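Local coordinates for protein heme oxygenase (PDB 4RAJ) that probably opens the porphyrin ring of heme oxidatively to give biliverdin, as heme oxygenases do, at residues R160-R163 with Q167-D170; D102-H105 with T110-A113; Q147-A152 with T186-F191; H105-G108 with A113-G116; E68-E73 with A138-H143. All coordinates share one frame; numbering follows the deposited sequence.

Contact 1: residues R160-R163 with Q167-D170; sequences RWAR and QLPD
R163 reaches out from its helix to hold P169 O side-on, with NE at 3.0 Å and NH1 at 3.1 Å. NE comes from above the P169 carbonyl plane, whereas NH1 lies in it. D170 O sits over one face of the guanidinium, near its rim; L168 CD1 lies on the side of the opposite face. The poorly ordered D170 carboxylate adds a long salt bridge by charge alone, OD1 being 3.9 Å from R163 NE with no N-H pointing at it. Q167, with a positive phi of 51°, turns the chain after the helix, and L168 N donates to R163 O at 3.1 Å. Arginine suits the spot because its long chain, bent at chi2 and chi3, carries several N-H groups to loop carbonyls beyond the helix end. Were R163 cut back to an alanine, P169 O would probably lose both its donors. R163 NH1 also bonds T174 OG1, and L168 CD1 touches Y106 OH, so the loop following helix 155-165 rests against helix 96-107.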
loop_
_atom_site.group_PDB
_atom_site.type_symbol
_atom_site.label_atom_id
_atom_site.label_comp_id
_atom_site.label_asym_id
_atom_site.label_seq_id
_atom_site.Cartn_x
_atom_site.Cartn_y
_atom_site.Cartn_z
ATOM N N ARG A 160 9.214 -8.617 10.555
ATOM C CA ARG A 160 10.207 -9.226 11.438
ATOM C C ARG A 160 10.148 -8.659 12.858
ATOM O O ARG A 160 10.284 -9.409 13.842
ATOM C CB ARG A 160 11.615 -9.051 10.856
ATOM C CG ARG A 160 12.025 -10.176 9.908
ATOM C CD ARG A 160 13.256 -9.806 9.089
ATOM N NE ARG A 160 12.997 -9.920 7.654
ATOM C CZ ARG A 160 13.740 -9.358 6.702
ATOM N NH1 ARG A 160 14.799 -8.628 7.027
ATOM N NH2 ARG A 160 13.418 -9.522 5.423
ATOM N N TRP A 161 9.966 -7.346 12.969
ATOM C CA TRP A 161 9.836 -6.700 14.273
ATOM C C TRP A 161 8.549 -7.109 14.971
ATOM O O TRP A 161 8.561 -7.409 16.164
ATOM C CB TRP A 161 9.886 -5.171 14.143
ATOM C CG TRP A 161 11.264 -4.610 14.189
ATOM C CD1 TRP A 161 11.931 -3.983 13.179
ATOM C CD2 TRP A 161 12.157 -4.629 15.308
ATOM N NE1 TRP A 161 13.186 -3.613 13.600
ATOM C CE2 TRP A 161 13.347 -3.996 14.903
ATOM C CE3 TRP A 161 12.068 -5.133 16.609
ATOM C CZ2 TRP A 161 14.441 -3.844 15.759
ATOM C CZ3 TRP A 161 13.157 -4.988 17.454
ATOM C CH2 TRP A 161 14.326 -4.345 17.026
ATOM N N ALA A 162 7.439 -7.126 14.242
ATOM C CA ALA A 162 6.174 -7.568 14.831
ATOM C C ALA A 162 6.302 -8.969 15.419
ATOM O O ALA A 162 5.866 -9.228 16.549
ATOM C CB ALA A 162 5.049 -7.532 13.787
ATOM N N ARG A 163 6.911 -9.878 14.656
ATOM C CA ARG A 163 7.035 -11.256 15.113
ATOM C C ARG A 163 7.926 -11.347 16.357
ATOM O O ARG A 163 7.643 -12.111 17.279
ATOM C CB ARG A 163 7.576 -12.145 13.990
ATOM C CG ARG A 163 7.790 -13.601 14.390
ATOM C CD ARG A 163 7.480 -14.560 13.242
ATOM N NE ARG A 163 6.045 -14.639 12.963
ATOM C CZ ARG A 163 5.450 -14.119 11.899
ATOM N NH1 ARG A 163 4.132 -14.243 11.762
ATOM N NH2 ARG A 163 6.158 -13.477 10.972
ATOM N N GLN A 167 5.973 -11.750 19.852
ATOM C CA GLN A 167 6.201 -13.193 19.987
ATOM C C GLN A 167 5.187 -14.009 19.201
ATOM O O GLN A 167 4.527 -14.902 19.742
ATOM C CB GLN A 167 6.172 -13.601 21.461
ATOM C CG GLN A 167 7.268 -12.966 22.273
ATOM C CD GLN A 167 7.198 -13.365 23.730
ATOM O OE1 GLN A 167 6.900 -14.514 24.060
ATOM N NE2 GLN A 167 7.462 -12.414 24.612
ATOM N N LEU A 168 5.068 -13.697 17.919
ATOM C CA LEU A 168 4.063 -14.326 17.072
ATOM C C LEU A 168 4.466 -15.713 16.599
ATOM O O LEU A 168 5.627 -15.938 16.262
ATOM C CB LEU A 168 3.791 -13.446 15.852
ATOM C CG LEU A 168 3.326 -12.016 16.104
ATOM C CD1 LEU A 168 3.286 -11.253 14.781
ATOM C CD2 LEU A 168 1.961 -12.004 16.782
ATOM N N PRO A 169 3.492 -16.639 16.533
ATOM C CA PRO A 169 3.667 -17.884 15.770
ATOM C C PRO A 169 4.058 -17.582 14.323
ATOM O O PRO A 169 3.796 -16.488 13.823
ATOM C CB PRO A 169 2.287 -18.544 15.831
ATOM C CG PRO A 169 1.602 -17.914 16.994
ATOM C CD PRO A 169 2.146 -16.527 17.121
ATOM N N ASP A 170 4.671 -18.537 13.640
ATOM C CA ASP A 170 5.223 -18.243 12.324
ATOM C C ASP A 170 4.154 -18.004 11.251
ATOM O O ASP A 170 4.458 -17.477 10.185
ATOM C CB ASP A 170 6.157 -19.374 11.883
ATOM C CG ASP A 170 7.265 -18.888 10.962
ATOM O OD1 ASP A 170 7.478 -17.658 10.889
ATOM O OD2 ASP A 170 7.929 -19.731 10.320
#

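Contact 2: residues D102-H105 with T110-A113; sequences DVQH and TWQA
Q104 and W111 bring the backbones closest, with their CA atoms 6.0 Å apart, where the last turns of helix 96-107 pass the start of helix 111-114. W111 is the first residue of its helix, directly after T110 at the N-cap position, and its side chain heads for the longer helix. Its chi1 of 65° sets CG between the backbone N and the carbonyl carbon, which turns the indole toward helix 96-107, one face to Q104. Q104 CG lies over that face in a CH-pi contact, 3.7 Å from the centroid of the five-membered ring, while the amide beyond is tilted 30° from the ring plane. Q112 CB lies over the rim of the opposite face. V103 CG1 meets CE3 of W111 obliquely at 3.6 Å. A broad indole suits this place because it can serve a buried branched side chain and the aliphatic part of an exposed glutamine at once. D102, on the same helix as V103, accepts hydrogen bonds from the backbone nitrogens of A175 and A176, in the loop preceding helix 184-200.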
loop_
_atom_site.group_PDB
_atom_site.type_symbol
_atom_site.label_atom_id
_atom_site.label_comp_id
_atom_site.label_asym_id
_atom_site.label_seq_id
_atom_site.Cartn_x
_atom_site.Cartn_y
_atom_site.Cartn_z
ATOM N N ASP A 102 -4.948 -9.701 9.825
ATOM C CA ASP A 102 -4.167 -9.194 10.953
ATOM C C ASP A 102 -5.025 -8.360 11.902
ATOM O O ASP A 102 -4.964 -8.527 13.123
ATOM C CB ASP A 102 -2.988 -8.361 10.457
ATOM C CG ASP A 102 -1.871 -9.215 9.908
ATOM O OD1 ASP A 102 -1.908 -10.464 10.103
ATOM O OD2 ASP A 102 -0.949 -8.630 9.291
ATOM N N VAL A 103 -5.825 -7.463 11.345
ATOM C CA VAL A 103 -6.683 -6.628 12.179
ATOM C C VAL A 103 -7.652 -7.484 13.014
ATOM O O VAL A 103 -7.840 -7.227 14.206
ATOM C CB VAL A 103 -7.462 -5.608 11.316
ATOM C CG1 VAL A 103 -8.574 -4.937 12.117
ATOM C CG2 VAL A 103 -6.487 -4.556 10.745
ATOM N N GLN A 104 -8.263 -8.497 12.398
ATOM C CA GLN A 104 -9.156 -9.367 13.163
ATOM C C GLN A 104 -8.365 -10.152 14.204
ATOM O O GLN A 104 -8.820 -10.321 15.345
ATOM C CB GLN A 104 -9.930 -10.308 12.239
ATOM C CG GLN A 104 -10.949 -9.566 11.378
ATOM C CD GLN A 104 -11.876 -10.509 10.602
ATOM O OE1 GLN A 104 -11.809 -10.603 9.370
ATOM N NE2 GLN A 104 -12.743 -11.196 11.324
ATOM N N HIS A 105 -7.167 -10.596 13.836
ATOM C CA HIS A 105 -6.336 -11.337 14.788
ATOM C C HIS A 105 -6.027 -10.539 16.057
ATOM O O HIS A 105 -6.213 -11.020 17.188
ATOM C CB HIS A 105 -5.011 -11.779 14.158
ATOM C CG HIS A 105 -4.110 -12.466 15.144
ATOM N ND1 HIS A 105 -2.978 -11.879 15.662
ATOM C CD2 HIS A 105 -4.234 -13.661 15.766
ATOM C CE1 HIS A 105 -2.421 -12.699 16.540
ATOM N NE2 HIS A 105 -3.156 -13.791 16.610
ATOM N N THR A 110 -14.652 -7.012 18.141
ATOM C CA THR A 110 -15.078 -5.632 17.905
ATOM C C THR A 110 -14.035 -4.817 17.155
ATOM O O THR A 110 -13.983 -3.597 17.292
ATOM C CB THR A 110 -15.407 -4.939 19.219
ATOM O OG1 THR A 110 -14.241 -4.935 20.054
ATOM C CG2 THR A 110 -16.547 -5.688 19.923
ATOM N N TRP A 111 -13.236 -5.484 16.322
ATOM C CA TRP A 111 -12.199 -4.790 15.555
ATOM C C TRP A 111 -12.713 -3.554 14.803
ATOM O O TRP A 111 -12.046 -2.521 14.773
ATOM C CB TRP A 111 -11.519 -5.750 14.563
ATOM C CG TRP A 111 -12.382 -6.309 13.464
ATOM C CD1 TRP A 111 -13.092 -7.472 13.496
ATOM C CD2 TRP A 111 -12.592 -5.748 12.160
ATOM N NE1 TRP A 111 -13.743 -7.668 12.301
ATOM C CE2 TRP A 111 -13.461 -6.621 11.465
ATOM C CE3 TRP A 111 -12.147 -4.589 11.521
ATOM C CZ2 TRP A 111 -13.885 -6.374 10.162
ATOM C CZ3 TRP A 111 -12.568 -4.345 10.224
ATOM C CH2 TRP A 111 -13.425 -5.235 9.558
ATOM N N GLN A 112 -13.899 -3.644 14.215
ATOM C CA GLN A 112 -14.372 -2.540 13.391
ATOM C C GLN A 112 -14.622 -1.287 14.223
ATOM O O GLN A 112 -14.240 -0.186 13.816
ATOM C CB GLN A 112 -15.627 -2.947 12.632
ATOM C CG GLN A 112 -16.037 -1.978 11.560
ATOM C CD GLN A 112 -16.946 -2.638 10.554
ATOM O OE1 GLN A 112 -18.017 -3.129 10.905
ATOM N NE2 GLN A 112 -16.518 -2.672 9.300
ATOM N N ALA A 113 -15.239 -1.450 15.392
ATOM C CA ALA A 113 -15.380 -0.338 16.329
ATOM C C ALA A 113 -14.037 0.191 16.817
ATOM O O ALA A 113 -13.875 1.402 16.963
ATOM C CB ALA A 113 -16.227 -0.742 17.513
#

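Contact 3: residues Q147-A152 with T186-F191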
loop_
_atom_site.group_PDB
_atom_site.type_symbol
_atom_site.label_atom_id
_atom_site.label_comp_id
_atom_site.label_asym_id
_atom_site.label_seq_id
_atom_site.Cartn_x
_atom_site.Cartn_y
_atom_site.Cartn_z
ATOM N N GLN A 147 2.613 1.542 -3.389
ATOM C CA GLN A 147 2.018 0.889 -2.223
ATOM C C GLN A 147 2.322 -0.598 -2.172
ATOM O O GLN A 147 2.855 -1.103 -1.189
ATOM C CB GLN A 147 0.498 1.092 -2.223
ATOM C CG GLN A 147 0.038 2.576 -2.297
ATOM C CD GLN A 147 0.229 3.311 -0.992
ATOM O OE1 GLN A 147 0.893 2.818 -0.084
ATOM N NE2 GLN A 147 -0.370 4.503 -0.879
ATOM N N HIS A 148 1.967 -1.312 -3.230
ATOM C CA HIS A 148 2.093 -2.764 -3.182
ATOM C C HIS A 148 3.530 -3.236 -3.179
ATOM O O HIS A 148 3.854 -4.247 -2.567
ATOM C CB HIS A 148 1.352 -3.390 -4.352
ATOM C CG HIS A 148 -0.127 -3.348 -4.200
ATOM N ND1 HIS A 148 -0.885 -2.274 -4.614
ATOM C CD2 HIS A 148 -0.992 -4.246 -3.672
ATOM C CE1 HIS A 148 -2.158 -2.516 -4.353
ATOM N NE2 HIS A 148 -2.251 -3.703 -3.778
ATOM N N LEU A 149 4.400 -2.511 -3.863
ATOM C CA LEU A 149 5.773 -2.977 -3.991
ATOM C C LEU A 149 6.557 -2.689 -2.706
ATOM O O LEU A 149 7.475 -3.429 -2.350
ATOM C CB LEU A 149 6.442 -2.349 -5.223
ATOM C CG LEU A 149 6.354 -3.210 -6.497
ATOM C CD1 LEU A 149 4.928 -3.619 -6.835
ATOM C CD2 LEU A 149 6.999 -2.522 -7.694
ATOM N N ALA A 150 6.162 -1.651 -1.982
ATOM C CA ALA A 150 6.784 -1.366 -0.688
ATOM C C ALA A 150 6.422 -2.440 0.341
ATOM O O ALA A 150 7.266 -2.835 1.150
ATOM C CB ALA A 150 6.385 0.021 -0.191
ATOM N N MET A 151 5.178 -2.929 0.301
ATOM C CA MET A 151 4.768 -4.013 1.202
ATOM C C MET A 151 5.614 -5.259 0.988
ATOM O O MET A 151 5.943 -5.981 1.950
ATOM C CB MET A 151 3.287 -4.338 1.003
ATOM C CG MET A 151 2.396 -3.154 1.379
ATOM S SD MET A 151 2.455 -2.851 3.165
ATOM C CE MET A 151 1.840 -4.450 3.681
ATOM N N ALA A 152 5.963 -5.500 -0.277
ATOM C CA ALA A 152 6.763 -6.665 -0.670
ATOM C C ALA A 152 8.243 -6.476 -0.321
ATOM O O ALA A 152 9.037 -7.426 -0.366
ATOM C CB ALA A 152 6.602 -6.929 -2.165
ATOM N N THR A 186 9.575 -12.186 -6.719
ATOM C CA THR A 186 9.083 -12.415 -8.076
ATOM C C THR A 186 7.965 -11.433 -8.423
ATOM O O THR A 186 7.950 -10.866 -9.520
ATOM C CB THR A 186 8.595 -13.875 -8.259
ATOM O OG1 THR A 186 9.703 -14.769 -8.103
ATOM C CG2 THR A 186 7.985 -14.086 -9.645
ATOM N N LEU A 187 7.042 -11.213 -7.488
ATOM C CA LEU A 187 5.911 -10.316 -7.742
ATOM C C LEU A 187 6.394 -8.905 -8.015
ATOM O O LEU A 187 5.925 -8.218 -8.927
ATOM C CB LEU A 187 4.948 -10.307 -6.555
ATOM C CG LEU A 187 4.180 -11.615 -6.348
ATOM C CD1 LEU A 187 3.619 -11.660 -4.933
ATOM C CD2 LEU A 187 3.063 -11.705 -7.368
ATOM N N ARG A 188 7.358 -8.477 -7.219
ATOM C CA ARG A 188 7.867 -7.123 -7.350
ATOM C C ARG A 188 8.623 -6.938 -8.671
ATOM O O ARG A 188 8.397 -5.948 -9.367
ATOM C CB ARG A 188 8.728 -6.774 -6.139
ATOM C CG ARG A 188 9.803 -5.780 -6.409
ATOM C CD ARG A 188 10.260 -5.085 -5.139
ATOM N NE ARG A 188 10.568 -3.699 -5.475
ATOM C CZ ARG A 188 10.889 -2.753 -4.604
ATOM N NH1 ARG A 188 10.971 -3.055 -3.331
ATOM N NH2 ARG A 188 11.146 -1.511 -5.006
ATOM N N SER A 189 9.492 -7.883 -9.034
ATOM C CA SER A 189 10.295 -7.724 -10.245
ATOM C C SER A 189 9.422 -7.833 -11.502
ATOM O O SER A 189 9.642 -7.116 -12.481
ATOM C CB SER A 189 11.426 -8.753 -10.299
ATOM O OG SER A 189 10.917 -10.056 -10.508
ATOM N N ALA A 190 8.430 -8.722 -11.465
ATOM C CA ALA A 190 7.517 -8.897 -12.595
ATOM C C ALA A 190 6.696 -7.635 -12.846
ATOM O O ALA A 190 6.482 -7.229 -13.990
ATOM C CB ALA A 190 6.594 -10.091 -12.360
ATOM N N PHE A 191 6.203 -7.027 -11.776
ATOM C CA PHE A 191 5.443 -5.793 -11.933
ATOM C C PHE A 191 6.342 -4.681 -12.462
ATOM O O PHE A 191 5.947 -3.939 -13.356
ATOM C CB PHE A 191 4.796 -5.353 -10.625
ATOM C CG PHE A 191 3.956 -4.122 -10.779
ATOM C CD1 PHE A 191 4.514 -2.855 -10.630
ATOM C CD2 PHE A 191 2.622 -4.227 -11.153
ATOM C CE1 PHE A 191 3.744 -1.709 -10.814
ATOM C CE2 PHE A 191 1.850 -3.083 -11.347
ATOM C CZ PHE A 191 2.413 -1.827 -11.167
#
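Apolar packing carries most of this contact, with L149 of helix 140-151 set between R188 and F191 of helix 184-200. CD1 and CD2 of L149 both lie 3.9 Å from F191 CD1, coming to it obliquely from the same side of the ring. F191 offers that atom because its CG stands anti to the backbone N (chi1 -177°). The backbones are close here, L149 CA and R188 CA being 5.7 Å apart, and L149 CG rests 4.3 Å from R188 CB. Replacing L149 by alanine is likely to take both methyls away from F191 CD1 and to leave a gap between that ring and R188.

Charge and polarity appear at the margin. R188 lays one guanidinium face over L149 CB, and its NH1 is 3.7 Å from L149 O. To the sides, Q147 NE2 bonds N221 OD1 and Y125 OH. Q147 and A150 also line the pocket holding a polyether in this heme-free structure. The chemistry is thus that of an apolar interface with a long, partly exposed arginine at its border: side-chain packing joins 147-152 to 186-191, and a directed bond, N184 ND2 to A152 O, ties the helix ends alongside.

Contact 4: residues H105-G108 with A113-G116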
loop_
_atom_site.group_PDB
_atom_site.type_symbol
_atom_site.label_atom_id
_atom_site.label_comp_id
_atom_site.label_asym_id
_atom_site.label_seq_id
_atom_site.Cartn_x
_atom_site.Cartn_y
_atom_site.Cartn_z
ATOM N N HIS A 105 -7.167 -10.596 13.836
ATOM C CA HIS A 105 -6.336 -11.337 14.788
ATOM C C HIS A 105 -6.027 -10.539 16.057
ATOM O O HIS A 105 -6.213 -11.020 17.188
ATOM C CB HIS A 105 -5.011 -11.779 14.158
ATOM C CG HIS A 105 -4.110 -12.466 15.144
ATOM N ND1 HIS A 105 -2.978 -11.879 15.662
ATOM C CD2 HIS A 105 -4.234 -13.661 15.766
ATOM C CE1 HIS A 105 -2.421 -12.699 16.540
ATOM N NE2 HIS A 105 -3.156 -13.791 16.610
ATOM N N TYR A 106 -5.554 -9.309 15.882
ATOM C CA TYR A 106 -5.126 -8.530 17.038
ATOM C C TYR A 106 -6.284 -7.986 17.854
ATOM O O TYR A 106 -6.217 -7.959 19.083
ATOM C CB TYR A 106 -4.230 -7.382 16.583
ATOM C CG TYR A 106 -2.870 -7.822 16.112
ATOM C CD1 TYR A 106 -1.926 -8.288 17.019
ATOM C CD2 TYR A 106 -2.519 -7.776 14.762
ATOM C CE1 TYR A 106 -0.675 -8.691 16.606
ATOM C CE2 TYR A 106 -1.259 -8.187 14.338
ATOM C CZ TYR A 106 -0.343 -8.643 15.277
ATOM O OH TYR A 106 0.916 -9.059 14.897
ATOM N N LEU A 107 -7.351 -7.566 17.178
ATOM C CA LEU A 107 -8.387 -6.764 17.830
ATOM C C LEU A 107 -9.638 -7.565 18.197
ATOM O O LEU A 107 -10.436 -7.142 19.047
ATOM C CB LEU A 107 -8.770 -5.583 16.936
ATOM C CG LEU A 107 -7.664 -4.570 16.627
ATOM C CD1 LEU A 107 -8.235 -3.375 15.895
ATOM C CD2 LEU A 107 -6.958 -4.116 17.917
ATOM N N GLY A 108 -9.819 -8.715 17.559
ATOM C CA GLY A 108 -10.900 -9.608 17.938
ATOM C C GLY A 108 -12.270 -9.144 17.483
ATOM O O GLY A 108 -12.399 -8.440 16.491
ATOM N N ALA A 113 -15.239 -1.450 15.392
ATOM C CA ALA A 113 -15.380 -0.338 16.329
ATOM C C ALA A 113 -14.037 0.191 16.817
ATOM O O ALA A 113 -13.875 1.402 16.963
ATOM C CB ALA A 113 -16.227 -0.742 17.513
ATOM N N GLN A 114 -13.075 -0.699 17.076
ATOM C CA GLN A 114 -11.790 -0.238 17.605
ATOM C C GLN A 114 -10.995 0.535 16.560
ATOM O O GLN A 114 -10.069 1.260 16.908
ATOM C CB GLN A 114 -10.923 -1.382 18.137
ATOM C CG GLN A 114 -11.666 -2.508 18.813
ATOM C CD GLN A 114 -10.810 -3.351 19.751
ATOM O OE1 GLN A 114 -9.633 -3.580 19.492
ATOM N NE2 GLN A 114 -11.443 -3.925 20.771
ATOM N N LEU A 115 -11.338 0.388 15.284
ATOM C CA LEU A 115 -10.674 1.183 14.254
ATOM C C LEU A 115 -11.123 2.645 14.306
ATOM O O LEU A 115 -10.486 3.510 13.706
ATOM C CB LEU A 115 -10.934 0.612 12.862
ATOM C CG LEU A 115 -10.263 -0.722 12.531
ATOM C CD1 LEU A 115 -10.342 -0.977 11.035
ATOM C CD2 LEU A 115 -8.818 -0.742 13.012
ATOM N N GLY A 116 -12.217 2.912 15.013
ATOM C CA GLY A 116 -12.661 4.278 15.251
ATOM C C GLY A 116 -13.264 4.970 14.045
ATOM O O GLY A 116 -13.999 4.370 13.276
#
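Q114 and L107 meet across the gap between two short helices, and the turn that follows Q114 is secured by a backbone bond from G116 N to A113 O at 3.0 Å. Q114 OE1 lies against L107, nearest CD2 at 3.2 Å, and the two side chains slide past each other in opposite directions. Q114 reaches L107 because its CG is anti to the carbonyl carbon and the chain runs extended beyond; NE2 of the same amide makes a weak hydrogen bond to T110 OG1, which may help to hold its rotation. Beside it the leucines cross at about a right angle, L107 CD1 lying 3.9 Å from L115 CD2. A glutamine suits this partly exposed border, since its long, flexible side chain lets OE1 lie along L107 while NE2 turns to T110. Each segment ends in a glycine of positive phi, G108 and G116. Y106 OH bonds G173 O, a separate tie to the loop before helix 184-200. Both leucines lean on helix 50-76, L107 against D51 and A54 and L115 against Y62, so the ends of helices 96-107 and 111-114 are seated together on the longer helix.

Contact 5: residues E68-E73 with A138-H143; sequences EAALDE and ALLLAH
L140 packs against A70 and L71 where helix 140-151 meets helix 50-76, a buried helix-helix contact of the all-alpha heme oxygenase fold. Its tight part is wholly apolar. L140 spreads both methyls over the small A70, whose CB is 3.7 Å from CD1 and 4.0 Å from CD2. L71 slides past L140 in the opposite direction; its CG, anti to the carbonyl carbon (chi1 -70°), and an extended chi2 of 161° carry CD2 to within 3.7 Å of L140 CB. Alanine at position 70 suits the place because a short side chain lets the leucine come close to the helix itself, the nearest CA atoms, of L71 and L140, being 7.0 Å apart.

The other side of helix 50-76 is more exposed and polar. A69 and E73 are exposed there, and D72, partly exposed, forms a salt bridge with K90 and a hydrogen bond with Y94 OH. On the far helix L141 also touches F195 and W198 of helix 184-200, while L132 of helix 120-135 also covers L140. The closeness of the fit shows in L140 CD1, which lies 3.7 Å from the backbone carbon A70 C.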
loop_
_atom_site.group_PDB
_atom_site.type_symbol
_atom_site.label_atom_id
_atom_site.label_comp_id
_atom_site.label_asym_id
_atom_site.label_seq_id
_atom_site.Cartn_x
_atom_site.Cartn_y
_atom_site.Cartn_z
ATOM N N GLU A 68 -7.530 -1.630 -4.286
ATOM C CA GLU A 68 -7.795 -2.901 -4.932
ATOM C C GLU A 68 -9.226 -2.967 -5.486
ATOM O O GLU A 68 -9.466 -3.610 -6.505
ATOM C CB GLU A 68 -7.487 -4.047 -3.949
ATOM C CG GLU A 68 -5.964 -4.240 -3.835
ATOM C CD GLU A 68 -5.497 -5.007 -2.605
ATOM O OE1 GLU A 68 -6.303 -5.754 -2.015
ATOM O OE2 GLU A 68 -4.306 -4.864 -2.250
ATOM N N ALA A 69 -10.164 -2.271 -4.847
ATOM C CA ALA A 69 -11.524 -2.197 -5.375
ATOM C C ALA A 69 -11.541 -1.404 -6.686
ATOM O O ALA A 69 -12.243 -1.754 -7.637
ATOM C CB ALA A 69 -12.457 -1.562 -4.368
ATOM N N ALA A 70 -10.755 -0.334 -6.732
ATOM C CA ALA A 70 -10.670 0.500 -7.924
ATOM C C ALA A 70 -10.050 -0.295 -9.073
ATOM O O ALA A 70 -10.534 -0.239 -10.208
ATOM C CB ALA A 70 -9.853 1.766 -7.640
ATOM N N LEU A 71 -8.982 -1.028 -8.777
ATOM C CA LEU A 71 -8.344 -1.880 -9.774
ATOM C C LEU A 71 -9.291 -2.966 -10.273
ATOM O O LEU A 71 -9.341 -3.265 -11.474
ATOM C CB LEU A 71 -7.087 -2.542 -9.211
ATOM C CG LEU A 71 -5.877 -1.642 -8.940
ATOM C CD1 LEU A 71 -4.909 -2.338 -7.976
ATOM C CD2 LEU A 71 -5.180 -1.275 -10.241
ATOM N N ASP A 72 -10.022 -3.579 -9.344
ATOM C CA ASP A 72 -10.948 -4.655 -9.711
ATOM C C ASP A 72 -12.050 -4.135 -10.622
ATOM O O ASP A 72 -12.495 -4.830 -11.537
ATOM C CB ASP A 72 -11.554 -5.298 -8.462
ATOM C CG ASP A 72 -10.582 -6.231 -7.754
ATOM O OD1 ASP A 72 -9.523 -6.569 -8.333
ATOM O OD2 ASP A 72 -10.888 -6.637 -6.617
ATOM N N GLU A 73 -12.483 -2.908 -10.354
ATOM C CA GLU A 73 -13.465 -2.225 -11.181
ATOM C C GLU A 73 -12.930 -1.973 -12.588
ATOM O O GLU A 73 -13.658 -2.134 -13.574
ATOM C CB GLU A 73 -13.873 -0.899 -10.540
ATOM C CG GLU A 73 -15.165 -0.331 -11.091
ATOM C CD GLU A 73 -16.353 -1.218 -10.778
ATOM O OE1 GLU A 73 -16.976 -1.015 -9.714
ATOM O OE2 GLU A 73 -16.656 -2.121 -11.589
ATOM N N ALA A 138 -5.547 3.826 -15.615
ATOM C CA ALA A 138 -4.115 3.568 -15.757
ATOM C C ALA A 138 -3.275 4.193 -14.622
ATOM O O ALA A 138 -2.234 3.639 -14.244
ATOM C CB ALA A 138 -3.618 4.069 -17.119
ATOM N N LEU A 139 -3.727 5.330 -14.082
ATOM C CA LEU A 139 -2.983 6.048 -13.045
ATOM C C LEU A 139 -2.953 5.268 -11.721
ATOM O O LEU A 139 -2.104 5.521 -10.864
ATOM C CB LEU A 139 -3.574 7.455 -12.813
ATOM C CG LEU A 139 -3.479 8.405 -14.019
ATOM C CD1 LEU A 139 -3.891 9.865 -13.689
ATOM C CD2 LEU A 139 -2.074 8.364 -14.615
ATOM N N LEU A 140 -3.883 4.331 -11.568
ATOM C CA LEU A 140 -3.877 3.412 -10.426
ATOM C C LEU A 140 -2.581 2.600 -10.371
ATOM O O LEU A 140 -2.128 2.189 -9.290
ATOM C CB LEU A 140 -5.078 2.459 -10.503
ATOM C CG LEU A 140 -6.471 3.050 -10.271
ATOM C CD1 LEU A 140 -7.574 1.993 -10.551
ATOM C CD2 LEU A 140 -6.566 3.614 -8.856
ATOM N N LEU A 141 -1.967 2.377 -11.530
ATOM C CA LEU A 141 -0.766 1.546 -11.585
ATOM C C LEU A 141 0.420 2.230 -10.916
ATOM O O LEU A 141 1.316 1.557 -10.403
ATOM C CB LEU A 141 -0.435 1.168 -13.041
ATOM C CG LEU A 141 -1.448 0.291 -13.789
ATOM C CD1 LEU A 141 -1.109 0.251 -15.280
ATOM C CD2 LEU A 141 -1.499 -1.128 -13.233
ATOM N N ALA A 142 0.407 3.567 -10.884
ATOM C CA ALA A 142 1.414 4.319 -10.159
ATOM C C ALA A 142 1.251 4.105 -8.670
ATOM O O ALA A 142 2.237 4.088 -7.930
ATOM C CB ALA A 142 1.325 5.820 -10.498
ATOM N N HIS A 143 0.010 3.944 -8.220
ATOM C CA HIS A 143 -0.204 3.692 -6.806
ATOM C C HIS A 143 0.101 2.256 -6.404
ATOM O O HIS A 143 0.515 2.005 -5.268
ATOM C CB HIS A 143 -1.620 4.063 -6.373
ATOM C CG HIS A 143 -1.924 5.520 -6.505
ATOM N ND1 HIS A 143 -2.476 6.246 -5.474
ATOM C CD2 HIS A 143 -1.907 6.346 -7.577
ATOM C CE1 HIS A 143 -2.651 7.496 -5.866
ATOM N NE2 HIS A 143 -2.336 7.577 -7.146
#

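From the N terminus, contact 5 opens first, on helix 50-76, and closes a long loop at the start of helix 140-151. Within that loop lie contacts 2 and 4, short closures between helices 96-107 and 111-114 that share H105 and A113 and overlap along the chain, contact 4 opening before contact 2 has closed. Contact 3 then opens on helix 140-151, a few residues after contact 5 closes, and closes on helix 184-200; contact 1, the turn after helix 155-165, falls inside its span. Bridges join the groups: H148 NE2 and E68 OE2 tie contacts 3 and 5, and L168 CD1 packs on Y106 OH between contacts 1 and 4. Contacts 1 and 5 lie on opposite sides of the chain's centre.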